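Local coordinates for uncharacterized protein (Legionella pneumophila subsp. pneumophila, PDB 4WRP), which is of unknown function but is probably a Legionella effector, represented here by its C-terminal DUF5617 domain, a small helical unit, at residues Arg91-Val94 with Asp95-Asn99; Gly112-Lys115 with Glu116-Phe120. One frame throughout, in Å; residues are numbered along the deposited sequence.

Contact 1 (Arg91-Val94 with Asp95-Asn99); sequences RALV and DRLDN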
loop_
_atom_site.group_PDB
_atom_site.type_symbol
_atom_site.label_atom_id
_atom_site.label_comp_id
_atom_site.label_asym_id
_atom_site.label_seq_id
_atom_site.Cartn_x
_atom_site.Cartn_y
_atom_site.Cartn_z
ATOM N N ARG A 91 -2.617 -12.833 -7.644
ATOM C CA ARG A 91 -3.967 -12.299 -7.457
ATOM C C ARG A 91 -4.304 -11.979 -6.002
ATOM O O ARG A 91 -4.862 -10.919 -5.706
ATOM C CB ARG A 91 -5.001 -13.272 -8.060
ATOM C CG ARG A 91 -6.422 -12.995 -7.677
ATOM C CD ARG A 91 -7.399 -14.017 -8.312
ATOM N NE ARG A 91 -7.060 -14.320 -9.712
ATOM C CZ ARG A 91 -6.318 -15.349 -10.140
ATOM N NH1 ARG A 91 -6.083 -15.469 -11.452
ATOM N NH2 ARG A 91 -5.813 -16.250 -9.288
ATOM N N ALA A 92 -3.971 -12.872 -5.087
ATOM C CA ALA A 92 -4.199 -12.600 -3.666
ATOM C C ALA A 92 -3.348 -11.465 -3.178
ATOM O O ALA A 92 -3.792 -10.656 -2.383
ATOM C CB ALA A 92 -3.897 -13.824 -2.822
ATOM N N LEU A 93 -2.087 -11.445 -3.595
ATOM C CA LEU A 93 -1.181 -10.340 -3.223
ATOM C C LEU A 93 -1.712 -8.992 -3.696
ATOM O O LEU A 93 -1.698 -8.001 -2.949
ATOM C CB LEU A 93 0.218 -10.612 -3.755
ATOM C CG LEU A 93 1.289 -9.560 -3.522
ATOM C CD1 LEU A 93 1.331 -9.152 -2.021
ATOM C CD2 LEU A 93 2.644 -10.086 -3.995
ATOM N N VAL A 94 -2.168 -8.902 -4.958
ATOM C CA VAL A 94 -2.701 -7.635 -5.364
ATOM C C VAL A 94 -4.050 -7.269 -4.736
ATOM O O VAL A 94 -4.349 -6.079 -4.575
ATOM C CB VAL A 94 -2.733 -7.390 -6.876
ATOM C CG1 VAL A 94 -1.371 -7.664 -7.504
ATOM C CG2 VAL A 94 -3.823 -8.168 -7.508
ATOM N N ASP A 95 -4.859 -8.245 -4.332
ATOM C CA ASP A 95 -6.039 -7.911 -3.500
ATOM C C ASP A 95 -5.624 -7.314 -2.165
ATOM O O ASP A 95 -6.271 -6.395 -1.686
ATOM C CB ASP A 95 -6.940 -9.123 -3.247
ATOM C CG ASP A 95 -7.786 -9.514 -4.510
ATOM O OD1 ASP A 95 -8.063 -8.633 -5.344
ATOM O OD2 ASP A 95 -8.178 -10.687 -4.644
ATOM N N ARG A 96 -4.584 -7.854 -1.555
ATOM C CA ARG A 96 -4.082 -7.290 -0.303
ATOM C C ARG A 96 -3.689 -5.838 -0.521
ATOM O O ARG A 96 -4.061 -4.969 0.266
ATOM C CB ARG A 96 -2.898 -8.115 0.234
ATOM C CG ARG A 96 -2.215 -7.522 1.471
ATOM C CD ARG A 96 -2.956 -7.819 2.802
ATOM N NE ARG A 96 -2.117 -7.466 3.957
ATOM C CZ ARG A 96 -2.091 -6.306 4.631
ATOM N NH1 ARG A 96 -2.927 -5.290 4.404
ATOM N NH2 ARG A 96 -1.193 -6.166 5.601
ATOM N N LEU A 97 -2.946 -5.558 -1.606
ATOM C CA LEU A 97 -2.493 -4.202 -1.884
ATOM C C LEU A 97 -3.660 -3.293 -2.161
ATOM O O LEU A 97 -3.730 -2.142 -1.675
ATOM C CB LEU A 97 -1.489 -4.165 -3.025
ATOM C CG LEU A 97 -0.176 -4.853 -2.722
ATOM C CD1 LEU A 97 0.556 -5.176 -4.010
ATOM C CD2 LEU A 97 0.706 -3.981 -1.826
ATOM N N ASP A 98 -4.628 -3.831 -2.847
ATOM C CA ASP A 98 -5.786 -3.041 -3.260
ATOM C C ASP A 98 -6.495 -2.498 -2.053
ATOM O O ASP A 98 -6.799 -1.327 -1.982
ATOM C CB ASP A 98 -6.745 -3.941 -4.019
ATOM C CG ASP A 98 -7.435 -3.247 -5.131
ATOM O OD1 ASP A 98 -7.362 -1.994 -5.195
ATOM O OD2 ASP A 98 -8.080 -3.981 -5.941
ATOM N N ASN A 99 -6.647 -3.361 -1.045
ATOM C CA ASN A 99 -7.489 -3.096 0.109
ATOM C C ASN A 99 -6.750 -2.636 1.376
ATOM O O ASN A 99 -7.334 -2.667 2.475
ATOM C CB ASN A 99 -8.235 -4.398 0.389
ATOM C CG ASN A 99 -9.237 -4.706 -0.709
ATOM O OD1 ASN A 99 -10.130 -3.922 -0.942
ATOM N ND2 ASN A 99 -9.096 -5.822 -1.365
#

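Contact 2 (Gly112-Lys115 with Glu116-Phe120); sequences GTLK and EQIGF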
loop_
_atom_site.group_PDB
_atom_site.type_symbol
_atom_site.label_atom_id
_atom_site.label_comp_id
_atom_site.label_asym_id
_atom_site.label_seq_id
_atom_site.Cartn_x
_atom_site.Cartn_y
_atom_site.Cartn_z
ATOM N N GLY A 112 -12.337 11.615 26.720
ATOM C CA GLY A 112 -13.188 10.959 27.719
ATOM C C GLY A 112 -14.615 11.489 27.569
ATOM O O GLY A 112 -14.834 12.544 26.931
ATOM N N THR A 113 -15.574 10.767 28.149
ATOM C CA THR A 113 -16.993 11.069 27.952
ATOM C C THR A 113 -17.723 11.323 29.276
ATOM O O THR A 113 -18.944 11.290 29.325
ATOM C CB THR A 113 -17.693 9.934 27.140
ATOM O OG1 THR A 113 -17.142 8.667 27.506
ATOM C CG2 THR A 113 -17.499 10.112 25.618
ATOM N N LEU A 114 -16.987 11.609 30.345
ATOM C CA LEU A 114 -17.611 11.833 31.655
ATOM C C LEU A 114 -18.551 13.043 31.649
ATOM O O LEU A 114 -19.652 12.997 32.216
ATOM C CB LEU A 114 -16.531 11.972 32.739
ATOM C CG LEU A 114 -16.963 11.903 34.205
ATOM C CD1 LEU A 114 -17.737 10.633 34.520
ATOM C CD2 LEU A 114 -15.756 11.985 35.114
ATOM N N LYS A 115 -18.132 14.135 31.016
ATOM C CA LYS A 115 -18.990 15.305 30.940
ATOM C C LYS A 115 -20.221 15.074 30.076
ATOM O O LYS A 115 -21.252 15.691 30.325
ATOM C CB LYS A 115 -18.245 16.581 30.523
ATOM C CG LYS A 115 -17.567 16.570 29.184
ATOM C CD LYS A 115 -16.885 17.917 28.959
ATOM C CE LYS A 115 -15.861 17.873 27.848
ATOM N NZ LYS A 115 -15.196 19.203 27.716
ATOM N N GLU A 116 -20.145 14.185 29.092
ATOM C CA GLU A 116 -21.350 13.876 28.324
ATOM C C GLU A 116 -22.284 12.999 29.168
ATOM O O GLU A 116 -23.491 13.239 29.206
ATOM C CB GLU A 116 -21.041 13.306 26.930
ATOM C CG GLU A 116 -20.817 11.807 26.826
ATOM C CD GLU A 116 -21.093 11.281 25.425
ATOM O OE1 GLU A 116 -22.178 10.691 25.211
ATOM O OE2 GLU A 116 -20.237 11.465 24.529
ATOM N N GLN A 117 -21.726 12.049 29.909
ATOM C CA GLN A 117 -22.560 11.118 30.681
ATOM C C GLN A 117 -23.201 11.655 31.954
ATOM O O GLN A 117 -24.051 10.999 32.516
ATOM C CB GLN A 117 -21.778 9.868 31.022
ATOM C CG GLN A 117 -21.628 8.955 29.823
ATOM C CD GLN A 117 -20.299 8.250 29.829
ATOM O OE1 GLN A 117 -19.720 7.982 30.900
ATOM N NE2 GLN A 117 -19.790 7.948 28.636
ATOM N N ILE A 118 -22.828 12.842 32.407
ATOM C CA ILE A 118 -23.538 13.439 33.519
ATOM C C ILE A 118 -24.576 14.434 32.991
ATOM O O ILE A 118 -24.221 15.438 32.423
ATOM C CB ILE A 118 -22.569 14.096 34.501
ATOM C CG1 ILE A 118 -21.771 12.994 35.212
ATOM C CG2 ILE A 118 -23.361 14.899 35.520
ATOM C CD1 ILE A 118 -20.484 13.457 35.826
ATOM N N GLY A 119 -25.855 14.163 33.216
ATOM C CA GLY A 119 -26.934 14.904 32.549
ATOM C C GLY A 119 -26.858 16.399 32.777
ATOM O O GLY A 119 -26.951 17.168 31.842
ATOM N N PHE A 120 -26.624 16.824 34.015
ATOM C CA PHE A 120 -26.606 18.246 34.288
ATOM C C PHE A 120 -25.369 19.031 33.856
ATOM O O PHE A 120 -25.339 20.250 34.092
ATOM C CB PHE A 120 -26.905 18.537 35.751
ATOM C CG PHE A 120 -25.793 18.173 36.692
ATOM C CD1 PHE A 120 -24.718 19.020 36.890
ATOM C CD2 PHE A 120 -25.855 16.991 37.427
ATOM C CE1 PHE A 120 -23.705 18.683 37.794
ATOM C CE2 PHE A 120 -24.846 16.660 38.325
ATOM C CZ PHE A 120 -23.776 17.501 38.517
#

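Contact 1 (Arg91-Val94 with Asp95-Asn99)
Leu93 and Leu97, one helical turn apart, form the tightly packed side of this local contact. CG of Leu93 lies 4.5 Å from CD1 of Leu97, and both side chains also pack on neighbouring helices. Leu93 meets Ile38 and Ile41 of helix 34-49 and Ile78 and Ile82 of helix 68-83; Leu97 reaches Leu45, Ile78 and, on helix 6-21, Trp13 and Phe17. Between the two leucines the backbone bond from Leu97 N to Leu93 O, 3.1 Å, is one of four successive i to i+4 bonds between the two segments, the last of them Asp98 N to Val94 O at 2.8 Å.

The solvent side is looser. Arg91 and Asp95 run side by side in the same direction, yet they form no ion pair: Arg91 NE stays 6.3 Å from Asp95 OD2, and guanidinium and carboxylate are turned 58° apart. With CG of Arg91 anti to the backbone N (chi1 167°), the arginine's aliphatic part lies nearest the carboxylate. Between these sides, Arg96 pairs with Glu81 of helix 68-83 and Asp98 with Arg14 of helix 6-21.

At the C-terminal end of the helix the series continues: Asp95 O accepts Asn99 N (3.1 Å) and Asn99 ND2 (2.9 Å), from opposite faces of its carbonyl plane. Leucines turned inward, Arg91 and Asp95 toward solvent, and salt bridges to neighbouring helices mark an amphipathic helix of an all-helical bundle.

Contact 2 (Gly112-Lys115 with Glu116-Phe120)
Thr113 O accepts Gln117 N at 2.9 Å, in a fairly straight bond (155° at the hydrogen) that arrives nearly along the C=O axis. The same oxygen receives a weak second bond from Glu116 N, 3.1 Å long and bent to 121°. Beyond these, Ile118 N makes another weak bond, to Leu114 O at 3.2 Å. One good i to i+4 bond flanked by weak ones amounts to about one weakly bonded helical turn, and by Ile118 the backbone is already extended.

Two side chains lie against Thr113. The Gln117 side chain, bent at chi2, crosses that of Thr113 and sets NE2 3.0 Å from OG1. Glu116 instead lies alongside, heading in the same direction as the threonine: its CG sits between its own backbone N and carbonyl carbon (chi1 86°), which carries the chain back past Thr113 O and leaves OE2 3.2 Å from the methyl CG2 of Thr113. Farther out, Leu114 and Ile118 run side by side, their CD1 atoms 4.2 Å apart. Within the segment 116-120, CG2 of Ile118 rests 3.6 Å above one face of the Phe120 ring, offset toward its rim.

Contact 1 comes first along the chain, on helix 90-98, and is complete before contact 2 begins on helix 114-117, the next helix in sequence. Their centres are 43 Å apart and their nearest atoms about 28 Å, so neither touches the other. The depth differs as well: the centre of contact 1 is 9 Å from the centre of the chain, that of contact 2 is 40 Å away, about twice the 19 Å radius of gyration. Residues 91-99 thus belong to the helical body, packed with helices 6-21, 34-49 and 68-83, whereas 112-120 form a surface turn near the end of a projecting C-terminal tail. Both belong to the DUF5617 domain, which here comprises a compact bundle and an outlying tail.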